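Local structure of importin-95 (Chaetomium thermophilum, 4XRI) at residues R100-A105 with A129-R134; D307-V312 with E316-F321; T515-M520 with L557-E562; N785-Y790 with D824-G829. The protein probably acts as a nuclear import receptor of the importin-beta family, a flexible HEAT-repeat solenoid that carries protein cargo and is thought to bind a small GTPase. The protein carries 2 engineered substitutions. All coordinates share one frame; numbering follows the deposited sequence.

Interaction 1 of 4, residues R100-A105 with A129-R134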
loop_
_atom_site.group_PDB
_atom_site.type_symbol
_atom_site.label_atom_id
_atom_site.label_comp_id
_atom_site.label_asym_id
_atom_site.label_seq_id
_atom_site.Cartn_x
_atom_site.Cartn_y
_atom_site.Cartn_z
ATOM N N ARG A 100 4.888 35.911 -26.277
ATOM C CA ARG A 100 5.509 35.205 -27.387
ATOM C C ARG A 100 5.397 33.692 -27.222
ATOM O O ARG A 100 5.039 32.983 -28.164
ATOM C CB ARG A 100 6.976 35.610 -27.516
ATOM C CG ARG A 100 7.691 34.982 -28.693
ATOM C CD ARG A 100 7.114 35.448 -30.013
ATOM N NE ARG A 100 7.843 34.887 -31.147
ATOM C CZ ARG A 100 7.420 34.936 -32.406
ATOM N NH1 ARG A 100 8.150 34.397 -33.373
ATOM N NH2 ARG A 100 6.264 35.516 -32.697
ATOM N N VAL A 101 5.712 33.204 -26.027
ATOM C CA VAL A 101 5.631 31.778 -25.731
ATOM C C VAL A 101 4.198 31.280 -25.869
ATOM O O VAL A 101 3.946 30.238 -26.476
ATOM C CB VAL A 101 6.147 31.462 -24.310
ATOM C CG1 VAL A 101 5.839 30.018 -23.933
ATOM C CG2 VAL A 101 7.640 31.731 -24.219
ATOM N N LYS A 102 3.264 32.044 -25.310
ATOM C CA LYS A 102 1.843 31.706 -25.369
ATOM C C LYS A 102 1.327 31.615 -26.804
ATOM O O LYS A 102 0.617 30.672 -27.157
ATOM C CB LYS A 102 1.022 32.732 -24.582
ATOM C CG LYS A 102 1.094 32.535 -23.070
ATOM C CD LYS A 102 0.774 33.816 -22.310
ATOM C CE LYS A 102 -0.675 34.234 -22.482
ATOM N NZ LYS A 102 -0.992 35.431 -21.652
ATOM N N GLN A 103 1.692 32.593 -27.627
ATOM C CA GLN A 103 1.201 32.650 -29.000
ATOM C C GLN A 103 1.775 31.532 -29.866
ATOM O O GLN A 103 1.050 30.900 -30.637
ATOM C CB GLN A 103 1.523 34.007 -29.627
ATOM C CG GLN A 103 0.980 34.179 -31.040
ATOM C CD GLN A 103 -0.532 34.066 -31.108
ATOM O OE1 GLN A 103 -1.235 34.359 -30.139
ATOM N NE2 GLN A 103 -1.041 33.633 -32.256
ATOM N N LEU A 104 3.077 31.292 -29.739
ATOM C CA LEU A 104 3.732 30.233 -30.500
ATOM C C LEU A 104 3.218 28.854 -30.094
ATOM O O LEU A 104 3.031 27.978 -30.941
ATOM C CB LEU A 104 5.250 30.301 -30.321
ATOM C CG LEU A 104 5.972 31.384 -31.122
ATOM C CD1 LEU A 104 7.471 31.324 -30.871
ATOM C CD2 LEU A 104 5.672 31.240 -32.604
ATOM N N ALA A 105 2.990 28.669 -28.797
ATOM C CA ALA A 105 2.448 27.416 -28.286
ATOM C C ALA A 105 1.048 27.181 -28.846
ATOM O O ALA A 105 0.727 26.078 -29.295
ATOM C CB ALA A 105 2.419 27.422 -26.764
ATOM N N ALA A 129 -2.527 26.596 -16.017
ATOM C CA ALA A 129 -2.610 26.277 -14.596
ATOM C C ALA A 129 -2.098 27.437 -13.750
ATOM O O ALA A 129 -2.502 27.615 -12.600
ATOM C CB ALA A 129 -1.831 25.012 -14.290
ATOM N N ILE A 130 -1.214 28.234 -14.339
ATOM C CA ILE A 130 -0.668 29.406 -13.671
ATOM C C ILE A 130 -1.515 30.653 -13.917
ATOM O O ILE A 130 -1.816 31.406 -12.987
ATOM C CB ILE A 130 0.775 29.688 -14.135
ATOM C CG1 ILE A 130 1.675 28.488 -13.839
ATOM C CG2 ILE A 130 1.313 30.951 -13.470
ATOM C CD1 ILE A 130 3.039 28.587 -14.490
ATOM N N GLU A 131 -1.912 30.863 -15.168
ATOM C CA GLU A 131 -2.482 32.147 -15.568
ATOM C C GLU A 131 -4.001 32.267 -15.428
ATOM O O GLU A 131 -4.512 33.344 -15.118
ATOM C CB GLU A 131 -2.093 32.453 -17.011
ATOM C CG GLU A 131 -0.622 32.754 -17.195
ATOM C CD GLU A 131 -0.362 33.666 -18.376
ATOM O OE1 GLU A 131 -1.260 33.794 -19.235
ATOM O OE2 GLU A 131 0.732 34.269 -18.437
ATOM N N LEU A 132 -4.723 31.175 -15.655
ATOM C CA LEU A 132 -6.185 31.217 -15.600
ATOM C C LEU A 132 -6.764 31.569 -14.215
ATOM O O LEU A 132 -7.733 32.329 -14.131
ATOM C CB LEU A 132 -6.767 29.887 -16.075
ATOM C CG LEU A 132 -6.648 29.644 -17.579
ATOM C CD1 LEU A 132 -7.322 28.338 -17.975
ATOM C CD2 LEU A 132 -7.250 30.804 -18.353
ATOM N N PRO A 133 -6.187 31.024 -13.123
ATOM C CA PRO A 133 -6.697 31.470 -11.819
ATOM C C PRO A 133 -6.499 32.967 -11.572
ATOM O O PRO A 133 -7.285 33.581 -10.851
ATOM C CB PRO A 133 -5.874 30.644 -10.822
ATOM C CG PRO A 133 -5.495 29.427 -11.569
ATOM C CD PRO A 133 -5.267 29.881 -12.977
ATOM N N ARG A 134 -5.462 33.543 -12.172
ATOM C CA ARG A 134 -5.192 34.971 -12.032
ATOM C C ARG A 134 -5.780 35.767 -13.193
ATOM O O ARG A 134 -5.582 36.979 -13.286
ATOM C CB ARG A 134 -3.687 35.222 -11.937
ATOM C CG ARG A 134 -3.054 34.698 -10.661
ATOM C CD ARG A 134 -1.553 34.916 -10.661
ATOM N NE ARG A 134 -0.955 34.561 -9.378
ATOM C CZ ARG A 134 -0.844 35.396 -8.350
ATOM N NH1 ARG A 134 -1.287 36.640 -8.456
ATOM N NH2 ARG A 134 -0.288 34.986 -7.217
HETATM O O HOH W 1 0.942 36.595 -19.516
#

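Interaction 2 of 4, residues D307-V312 with E316-F321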
loop_
_atom_site.group_PDB
_atom_site.type_symbol
_atom_site.label_atom_id
_atom_site.label_comp_id
_atom_site.label_asym_id
_atom_site.label_seq_id
_atom_site.Cartn_x
_atom_site.Cartn_y
_atom_site.Cartn_z
ATOM N N ASP A 307 -19.347 -3.806 2.236
ATOM C CA ASP A 307 -18.596 -3.728 3.483
ATOM C C ASP A 307 -19.041 -2.557 4.348
ATOM O O ASP A 307 -19.207 -2.702 5.561
ATOM C CB ASP A 307 -17.099 -3.615 3.201
ATOM C CG ASP A 307 -16.483 -4.935 2.788
ATOM O OD1 ASP A 307 -17.059 -5.991 3.123
ATOM O OD2 ASP A 307 -15.418 -4.914 2.135
ATOM N N ASP A 308 -19.226 -1.398 3.725
ATOM C CA ASP A 308 -19.630 -0.206 4.458
ATOM C C ASP A 308 -21.050 -0.335 5.002
ATOM O O ASP A 308 -21.318 0.036 6.147
ATOM C CB ASP A 308 -19.528 1.035 3.573
ATOM C CG ASP A 308 -18.094 1.421 3.271
ATOM O OD1 ASP A 308 -17.180 0.889 3.935
ATOM O OD2 ASP A 308 -17.881 2.264 2.374
ATOM N N ASN A 309 -21.954 -0.859 4.180
ATOM C CA ASN A 309 -23.344 -1.026 4.590
ATOM C C ASN A 309 -23.492 -2.100 5.655
ATOM O O ASN A 309 -24.477 -2.130 6.388
ATOM C CB ASN A 309 -24.228 -1.363 3.390
ATOM C CG ASN A 309 -24.455 -0.174 2.485
ATOM O OD1 ASN A 309 -24.070 0.949 2.811
ATOM N ND2 ASN A 309 -25.091 -0.411 1.342
ATOM N N ALA A 310 -22.514 -2.992 5.729
ATOM C CA ALA A 310 -22.507 -4.013 6.761
ATOM C C ALA A 310 -22.191 -3.393 8.121
ATOM O O ALA A 310 -22.798 -3.763 9.130
ATOM C CB ALA A 310 -21.504 -5.101 6.424
ATOM N N GLN A 311 -21.241 -2.457 8.147
ATOM C CA GLN A 311 -20.768 -1.880 9.405
ATOM C C GLN A 311 -21.656 -0.759 9.920
ATOM O O GLN A 311 -21.310 -0.087 10.891
ATOM C CB GLN A 311 -19.336 -1.356 9.254
ATOM C CG GLN A 311 -18.345 -2.374 8.735
ATOM C CD GLN A 311 -18.262 -3.616 9.607
ATOM O OE1 GLN A 311 -18.669 -3.609 10.772
ATOM N NE2 GLN A 311 -17.718 -4.690 9.048
ATOM N N VAL A 312 -22.811 -0.584 9.289
ATOM C CA VAL A 312 -23.667 0.558 9.567
ATOM C C VAL A 312 -24.869 0.165 10.426
ATOM O O VAL A 312 -25.506 -0.865 10.191
ATOM C CB VAL A 312 -24.118 1.215 8.247
ATOM C CG1 VAL A 312 -25.581 1.579 8.289
ATOM C CG2 VAL A 312 -23.254 2.435 7.953
ATOM N N GLU A 316 -30.359 4.730 7.148
ATOM C CA GLU A 316 -30.176 6.041 6.532
ATOM C C GLU A 316 -28.706 6.259 6.185
ATOM O O GLU A 316 -28.366 7.152 5.408
ATOM C CB GLU A 316 -30.676 7.163 7.447
ATOM C CG GLU A 316 -29.891 7.327 8.734
ATOM C CD GLU A 316 -30.624 6.765 9.934
ATOM O OE1 GLU A 316 -30.293 7.162 11.073
ATOM O OE2 GLU A 316 -31.527 5.924 9.742
ATOM N N GLN A 317 -27.841 5.430 6.762
ATOM C CA GLN A 317 -26.411 5.497 6.497
ATOM C C GLN A 317 -26.001 4.587 5.338
ATOM O O GLN A 317 -24.847 4.603 4.911
ATOM C CB GLN A 317 -25.610 5.118 7.746
ATOM C CG GLN A 317 -25.953 5.903 9.001
ATOM C CD GLN A 317 -25.102 5.490 10.190
ATOM O OE1 GLN A 317 -25.340 4.454 10.812
ATOM N NE2 GLN A 317 -24.094 6.297 10.503
ATOM N N MET A 318 -26.941 3.786 4.839
ATOM C CA MET A 318 -26.649 2.861 3.748
ATOM C C MET A 318 -26.339 3.611 2.459
ATOM O O MET A 318 -27.025 4.564 2.103
ATOM C CB MET A 318 -27.819 1.898 3.516
ATOM C CG MET A 318 -28.221 1.087 4.731
ATOM S SD MET A 318 -27.331 -0.460 4.956
ATOM C CE MET A 318 -28.212 -1.516 3.812
ATOM N N ARG A 319 -25.291 3.176 1.770
ATOM C CA ARG A 319 -24.978 3.690 0.446
ATOM C C ARG A 319 -25.861 2.991 -0.580
ATOM O O ARG A 319 -26.244 1.838 -0.381
ATOM C CB ARG A 319 -23.499 3.478 0.111
ATOM C CG ARG A 319 -22.536 4.062 1.121
ATOM C CD ARG A 319 -21.119 3.604 0.831
ATOM N NE ARG A 319 -20.698 3.953 -0.524
ATOM C CZ ARG A 319 -19.558 3.557 -1.077
ATOM N NH1 ARG A 319 -18.720 2.791 -0.392
ATOM N NH2 ARG A 319 -19.258 3.920 -2.317
ATOM N N PRO A 320 -26.199 3.694 -1.672
ATOM C CA PRO A 320 -26.948 3.070 -2.769
ATOM C C PRO A 320 -26.248 1.825 -3.313
ATOM O O PRO A 320 -25.054 1.866 -3.593
ATOM C CB PRO A 320 -27.008 4.180 -3.824
ATOM C CG PRO A 320 -26.932 5.440 -3.036
ATOM C CD PRO A 320 -26.020 5.142 -1.880
ATOM N N PHE A 321 -26.993 0.731 -3.443
ATOM C CA PHE A 321 -26.439 -0.540 -3.903
ATOM C C PHE A 321 -27.414 -1.221 -4.858
ATOM O O PHE A 321 -28.568 -1.462 -4.505
ATOM C CB PHE A 321 -26.123 -1.448 -2.709
ATOM C CG PHE A 321 -25.506 -2.764 -3.089
ATOM C CD1 PHE A 321 -24.173 -2.839 -3.450
ATOM C CD2 PHE A 321 -26.257 -3.926 -3.075
ATOM C CE1 PHE A 321 -23.601 -4.046 -3.799
ATOM C CE2 PHE A 321 -25.691 -5.137 -3.420
ATOM C CZ PHE A 321 -24.361 -5.198 -3.785
#

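Interaction 3 of 4, residues T515-M520 with L557-E562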
loop_
_atom_site.group_PDB
_atom_site.type_symbol
_atom_site.label_atom_id
_atom_site.label_comp_id
_atom_site.label_asym_id
_atom_site.label_seq_id
_atom_site.Cartn_x
_atom_site.Cartn_y
_atom_site.Cartn_z
ATOM N N THR A 515 16.724 -29.137 3.078
ATOM C CA THR A 515 17.355 -29.747 1.914
ATOM C C THR A 515 17.346 -28.797 0.723
ATOM O O THR A 515 18.364 -28.609 0.063
ATOM C CB THR A 515 16.658 -31.060 1.513
ATOM O OG1 THR A 515 16.681 -31.974 2.617
ATOM C CG2 THR A 515 17.351 -31.692 0.312
ATOM N N VAL A 516 16.194 -28.189 0.464
ATOM C CA VAL A 516 16.034 -27.316 -0.693
ATOM C C VAL A 516 16.789 -25.995 -0.513
ATOM O O VAL A 516 17.179 -25.357 -1.492
ATOM C CB VAL A 516 14.533 -27.040 -0.978
ATOM C CG1 VAL A 516 13.896 -26.258 0.155
ATOM C CG2 VAL A 516 14.352 -26.318 -2.307
ATOM N N THR A 517 17.018 -25.594 0.735
ATOM C CA THR A 517 17.764 -24.366 1.010
ATOM C C THR A 517 19.263 -24.627 1.148
ATOM O O THR A 517 20.059 -23.694 1.271
ATOM C CB THR A 517 17.270 -23.668 2.298
ATOM O OG1 THR A 517 17.257 -24.605 3.382
ATOM C CG2 THR A 517 15.874 -23.099 2.107
ATOM N N ALA A 518 19.640 -25.901 1.123
ATOM C CA ALA A 518 21.032 -26.308 1.326
ATOM C C ALA A 518 22.021 -25.843 0.244
ATOM O O ALA A 518 23.126 -25.414 0.582
ATOM C CB ALA A 518 21.109 -27.823 1.472
ATOM N N PRO A 519 21.654 -25.937 -1.053
ATOM C CA PRO A 519 22.642 -25.493 -2.043
ATOM C C PRO A 519 22.969 -24.010 -1.931
ATOM O O PRO A 519 22.091 -23.206 -1.627
ATOM C CB PRO A 519 21.958 -25.795 -3.386
ATOM C CG PRO A 519 20.966 -26.847 -3.081
ATOM C CD PRO A 519 20.472 -26.531 -1.704
ATOM N N MET A 520 24.229 -23.664 -2.169
ATOM C CA MET A 520 24.642 -22.268 -2.189
ATOM C C MET A 520 24.487 -21.707 -3.597
ATOM O O MET A 520 24.793 -20.543 -3.850
ATOM C CB MET A 520 26.089 -22.122 -1.710
ATOM C CG MET A 520 26.377 -22.746 -0.345
ATOM S SD MET A 520 25.813 -21.766 1.064
ATOM C CE MET A 520 24.162 -22.413 1.327
ATOM N N LEU A 557 22.000 -21.589 13.069
ATOM C CA LEU A 557 23.151 -20.891 13.628
ATOM C C LEU A 557 24.435 -21.224 12.877
ATOM O O LEU A 557 25.244 -20.344 12.588
ATOM C CB LEU A 557 23.310 -21.234 15.112
ATOM C CG LEU A 557 22.555 -20.334 16.090
ATOM C CD1 LEU A 557 22.657 -20.886 17.506
ATOM C CD2 LEU A 557 23.110 -18.923 16.019
ATOM N N GLN A 558 24.613 -22.503 12.563
ATOM C CA GLN A 558 25.782 -22.962 11.821
ATOM C C GLN A 558 25.849 -22.318 10.433
ATOM O O GLN A 558 26.912 -21.880 9.989
ATOM C CB GLN A 558 25.761 -24.489 11.701
ATOM C CG GLN A 558 27.055 -25.098 11.207
ATOM C CD GLN A 558 27.058 -26.615 11.308
ATOM O OE1 GLN A 558 26.147 -27.216 11.884
ATOM N NE2 GLN A 558 28.086 -27.241 10.748
ATOM N N ARG A 559 24.701 -22.257 9.765
ATOM C CA ARG A 559 24.599 -21.636 8.446
ATOM C C ARG A 559 24.854 -20.133 8.504
ATOM O O ARG A 559 25.492 -19.570 7.612
ATOM C CB ARG A 559 23.223 -21.907 7.830
ATOM C CG ARG A 559 23.001 -23.358 7.425
ATOM C CD ARG A 559 21.716 -23.522 6.632
ATOM N NE ARG A 559 21.485 -24.920 6.276
ATOM C CZ ARG A 559 20.483 -25.350 5.516
ATOM N NH1 ARG A 559 19.610 -24.488 5.012
ATOM N NH2 ARG A 559 20.359 -26.646 5.255
ATOM N N LEU A 560 24.352 -19.491 9.556
ATOM C CA LEU A 560 24.598 -18.071 9.782
ATOM C C LEU A 560 26.085 -17.786 9.948
ATOM O O LEU A 560 26.619 -16.840 9.365
ATOM C CB LEU A 560 23.827 -17.584 11.013
ATOM C CG LEU A 560 22.460 -16.945 10.759
ATOM C CD1 LEU A 560 21.756 -16.652 12.077
ATOM C CD2 LEU A 560 22.636 -15.673 9.946
ATOM N N GLU A 561 26.744 -18.611 10.752
ATOM C CA GLU A 561 28.185 -18.506 10.965
ATOM C C GLU A 561 28.962 -18.672 9.662
ATOM O O GLU A 561 29.987 -18.022 9.451
ATOM C CB GLU A 561 28.650 -19.548 11.987
ATOM C CG GLU A 561 28.173 -19.274 13.402
ATOM C CD GLU A 561 28.331 -20.473 14.320
ATOM O OE1 GLU A 561 28.646 -21.572 13.815
ATOM O OE2 GLU A 561 28.137 -20.317 15.545
ATOM N N GLU A 562 28.459 -19.535 8.785
ATOM C CA GLU A 562 29.132 -19.824 7.524
ATOM C C GLU A 562 29.020 -18.681 6.509
ATOM O O GLU A 562 29.771 -18.640 5.535
ATOM C CB GLU A 562 28.582 -21.119 6.923
ATOM C CG GLU A 562 29.122 -22.372 7.598
ATOM C CD GLU A 562 28.364 -23.632 7.222
ATOM O OE1 GLU A 562 27.374 -23.531 6.470
ATOM O OE2 GLU A 562 28.760 -24.725 7.683
#

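Interaction 4 of 4, residues N785-Y790 with D824-G829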
loop_
_atom_site.group_PDB
_atom_site.type_symbol
_atom_site.label_atom_id
_atom_site.label_comp_id
_atom_site.label_asym_id
_atom_site.label_seq_id
_atom_site.Cartn_x
_atom_site.Cartn_y
_atom_site.Cartn_z
ATOM N N ASN A 785 4.004 14.138 44.218
ATOM C CA ASN A 785 4.070 15.578 44.413
ATOM C C ASN A 785 4.737 16.281 43.236
ATOM O O ASN A 785 4.278 17.325 42.781
ATOM C CB ASN A 785 4.809 15.902 45.713
ATOM C CG ASN A 785 6.135 15.177 45.828
ATOM O OD1 ASN A 785 6.802 14.915 44.828
ATOM N ND2 ASN A 785 6.521 14.843 47.054
ATOM N N VAL A 786 5.821 15.699 42.737
ATOM C CA VAL A 786 6.559 16.321 41.646
ATOM C C VAL A 786 5.841 16.117 40.306
ATOM O O VAL A 786 6.076 16.842 39.336
ATOM C CB VAL A 786 8.006 15.783 41.565
ATOM C CG1 VAL A 786 8.034 14.327 41.172
ATOM C CG2 VAL A 786 8.781 16.561 40.578
ATOM N N LEU A 787 4.940 15.145 40.264
ATOM C CA LEU A 787 4.165 14.885 39.054
ATOM C C LEU A 787 2.940 15.795 38.972
ATOM O O LEU A 787 2.507 16.171 37.880
ATOM C CB LEU A 787 3.734 13.419 39.000
ATOM C CG LEU A 787 2.751 13.036 37.893
ATOM C CD1 LEU A 787 3.387 13.188 36.516
ATOM C CD2 LEU A 787 2.230 11.624 38.102
ATOM N N GLN A 788 2.413 16.165 40.137
ATOM C CA GLN A 788 1.183 16.960 40.264
ATOM C C GLN A 788 1.018 18.155 39.300
ATOM O O GLN A 788 -0.074 18.359 38.768
ATOM C CB GLN A 788 1.059 17.465 41.706
ATOM C CG GLN A 788 0.316 18.786 41.871
ATOM C CD GLN A 788 -1.184 18.647 41.710
ATOM O OE1 GLN A 788 -1.784 17.676 42.174
ATOM N NE2 GLN A 788 -1.800 19.622 41.049
ATOM N N PRO A 789 2.085 18.952 39.070
ATOM C CA PRO A 789 1.887 20.098 38.168
ATOM C C PRO A 789 1.520 19.751 36.720
ATOM O O PRO A 789 1.084 20.638 35.986
ATOM C CB PRO A 789 3.251 20.804 38.207
ATOM C CG PRO A 789 3.813 20.450 39.524
ATOM C CD PRO A 789 3.388 19.037 39.756
ATOM N N TYR A 790 1.690 18.497 36.316
ATOM C CA TYR A 790 1.473 18.117 34.923
ATOM C C TYR A 790 0.142 17.411 34.706
ATOM O O TYR A 790 -0.245 17.137 33.570
ATOM C CB TYR A 790 2.613 17.221 34.441
ATOM C CG TYR A 790 3.971 17.868 34.566
ATOM C CD1 TYR A 790 4.319 18.947 33.767
ATOM C CD2 TYR A 790 4.904 17.403 35.486
ATOM C CE1 TYR A 790 5.555 19.549 33.876
ATOM C CE2 TYR A 790 6.148 17.998 35.600
ATOM C CZ TYR A 790 6.466 19.069 34.792
ATOM O OH TYR A 790 7.702 19.664 34.901
ATOM N N ASP A 824 -5.172 5.817 40.899
ATOM C CA ASP A 824 -4.284 5.127 41.824
ATOM C C ASP A 824 -3.246 6.074 42.412
ATOM O O ASP A 824 -2.982 6.050 43.613
ATOM C CB ASP A 824 -3.585 3.960 41.121
ATOM C CG ASP A 824 -4.191 2.620 41.475
ATOM O OD1 ASP A 824 -4.533 1.856 40.548
ATOM O OD2 ASP A 824 -4.316 2.327 42.682
ATOM N N ALA A 825 -2.667 6.911 41.556
ATOM C CA ALA A 825 -1.574 7.791 41.958
ATOM C C ALA A 825 -2.037 8.878 42.920
ATOM O O ALA A 825 -1.264 9.345 43.757
ATOM C CB ALA A 825 -0.927 8.416 40.733
ATOM N N TYR A 826 -3.291 9.289 42.788
ATOM C CA TYR A 826 -3.861 10.279 43.691
ATOM C C TYR A 826 -5.180 9.774 44.258
ATOM O O TYR A 826 -6.251 10.135 43.771
ATOM C CB TYR A 826 -4.053 11.614 42.974
ATOM C CG TYR A 826 -2.770 12.170 42.402
ATOM C CD1 TYR A 826 -1.905 12.920 43.188
ATOM C CD2 TYR A 826 -2.418 11.931 41.082
ATOM C CE1 TYR A 826 -0.728 13.426 42.669
ATOM C CE2 TYR A 826 -1.244 12.430 40.555
ATOM C CZ TYR A 826 -0.402 13.176 41.351
ATOM O OH TYR A 826 0.768 13.673 40.827
ATOM N N PRO A 827 -5.099 8.925 45.294
ATOM C CA PRO A 827 -6.276 8.325 45.926
ATOM C C PRO A 827 -6.981 9.315 46.840
ATOM O O PRO A 827 -6.695 10.507 46.763
ATOM C CB PRO A 827 -5.684 7.160 46.719
ATOM C CG PRO A 827 -4.330 7.651 47.103
ATOM C CD PRO A 827 -3.851 8.517 45.962
ATOM N N ASN A 828 -7.864 8.814 47.703
ATOM C CA ASN A 828 -8.701 9.632 48.589
ATOM C C ASN A 828 -9.175 10.945 47.959
ATOM O O ASN A 828 -9.091 12.009 48.575
ATOM C CB ASN A 828 -7.973 9.929 49.909
ATOM C CG ASN A 828 -7.846 8.707 50.801
ATOM O OD1 ASN A 828 -8.621 7.755 50.683
ATOM N ND2 ASN A 828 -6.861 8.721 51.691
ATOM N N GLY A 829 -9.654 10.854 46.721
ATOM C CA GLY A 829 -10.353 11.944 46.059
ATOM C C GLY A 829 -9.645 13.280 45.940
ATOM O O GLY A 829 -10.209 14.316 46.288
#

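Interaction 1 of 4, residues R100-A105 with A129-R134
Lys102 and Glu131 reach toward each other from opposite directions and form a salt bridge. Lys102 NZ lies 2.9 Å from Glu131 OE1. The two residues account for all of the 78 Å² buried here, with slightly more of it on the glutamate. Their CA atoms are 10.7 Å apart, so the backbones do not meet and long side chains span the gap. The lysine chain kinks near its end (chi3 67°). The bend lays Lys102 CE alongside the carboxylate, 3.3 Å from Glu131 OE1, and turns NZ onto it. Glu131 OE1 receives the ammonium group through its syn lone pair, on the side of the other oxygen. A water closes a second link: it accepts from Lys102 NZ at 3.1 Å and donates to Glu131 OE2 at 2.6 Å. Glu131 is buried, and its charge is well provided for. OE2 also takes a hydrogen bond from the indole NE1 of Trp89, which with the water and the lysine should fix the rotation of the carboxylate. The nearby ammonium group would be expected to favour the ionised acid. Lys102 has further partners of its own, a cation-pi contact with Trp137 and a weak hydrogen bond to Gln136 O. Beside the ion pair, Val101 and Lys102 pack on Ile127, and Ala105 packs on Val123 and Ile124. Helices 95-108 and 114-131 therefore run antiparallel, and the salt bridge joins them near the end of the second. Such consecutive antiparallel helices, packed side by side, are the building plan of a HEAT-repeat solenoid.

Interaction 2 of 4, residues D307-V312 with E316-F321
Asn309 uses its side-chain amide to hold the backbone of Arg319 at two points. Asn309 OD1 accepts from Arg319 N at 2.7 Å, and Asn309 ND2 donates to Arg319 O at 3.1 Å. Both bonds are nearly straight, at 163° and 162°. The amide thus takes the place of a backbone partner for the passing loop. This is the tight part of the contact. Met318 folds back beside it, with SD 3.6 Å from Asn309 CB. Val312 adds an apolar patch: its CG1 and CG2 each lie 3.6 Å from Gln317 CB. Gln317 OE1 turns to Ser314 N within the connecting loop.

The looser part is the ion pair on the solvent side. Arg319 NH1 stands 2.9 Å from Asp308 OD2, but the bond is bent, at 136°. The nitrogen comes to the anti side of the oxygen and out of the carboxylate plane. Asp308 is exposed, so water can probably compete for this bond. A second acid, Glu301, makes only a long, weak ion pair with Arg319 NH2.

The contact ties the C-terminal turn of helix 285-310 to the loop that leads to helix 324-340. Phe321 carries the loop back along the same helix, over Glu302, Ile305 and Glu306, and also touches Tyr261.

Interaction 3 of 4, residues T515-M520 with L557-E562
Arg559 reaches across to Thr517 with its chain almost fully stretched. CG lies beside the backbone N (chi1 -70°), and the chain runs straight on from there to NE (chi3 -178°). This length is needed, since the nearest CA atoms, those of Ala518 and Arg559, are 9.2 Å apart. The stretched arginine meets the threonine at about a right angle. Arg559 NH1 donates to Thr517 OG1 at 2.9 Å, with an angle of 154° at the hydrogen. The oxygen sits at the guanidinium edge, in its plane. Thr517 holds OG1 between its backbone N and carbonyl carbon. There OG1 also hydrogen-bonds to Leu513 O, one turn back, so it can accept from the arginine while remaining tied to its own backbone.

The other arm, Arg559 NH2, lies 4.0 Å from Ala518 CB and is hydrogen-bonded to Leu514 O. NH1 has a second partner in Tyr531 OH. Three partners thus fix the plane of the guanidinium, while Leu586 packs against the side chain.

The arginine therefore bridges from helix 546-567, past Tyr531 of helix 524-539, to Leu514 O and Thr517 near the end of helix 503-516. A helix linked to the next but one in this way fits the stacked helices of a HEAT-repeat solenoid.

Interaction 4 of 4, residues N785-Y790 with D824-G829
Tyr826 brings its hydroxyl up to Leu787 and Gln788, and nearly all of the contact gathers round that oxygen. Along 785-790 the backbone is first a weakly bonded helical turn. Asn785 belongs to it through its carbonyl: Asn785 O takes a weak hydrogen bond from Gln788 N at 3.4 Å. Val786 turns its side chain from Tyr826 and packs on Glu730 and Met778.

Leu787 is buried, as is Tyr826. Its CG is anti to the backbone N (chi1 172°), which sets CB, CG and CD2 of the leucine round the hydroxyl. Leu787 CB lies 3.5 Å from Tyr826 OH. Leu787 CD2 comes to 4.3 Å from Tyr826 CE2 and meets the ring obliquely. Leu787 and Ala825 both rest on Ile775 of helix 754-780, so that long helix floors the contact. The setting is the helical solenoid of importin-beta. Tyr826 follows directly on helix 809-825 and reaches from that helix end to the short turn 784-787.

Gln788 comes next. Gln788 N is 3.1 Å from Tyr826 OH, but the angle is too poor for a hydrogen bond. Gln788 CA is 3.4 Å from Tyr826 OH. The hydroxyl instead bonds to Thr784 O, just before the segment, which satisfies this buried polar group and should hold it in place. Further on, Tyr790 N bonds to Leu787 O at 2.9 Å, and the Tyr790 side chain packs on Trp771, Leu733, Ala737 and Gln741.

The four contacts follow one another along the chain, and none touches another. Interactions 1 and 4 lie farthest apart, with centres about 66 Å from each other. Interaction 3 is almost as far from interaction 1, at about 65 Å between centres and across the centre of the chain. Interaction 2 sits nearer the middle, about 46 Å, centre to centre, from both interaction 1 and interaction 4. Its nearest atoms are still about 30 Å from those of interaction 1. Interactions 1, 3 and 4 join segments some 24 to 37 residues apart, while interaction 2 closes a short local loop. Each joins neighbouring elements at a different place along the curved solenoid.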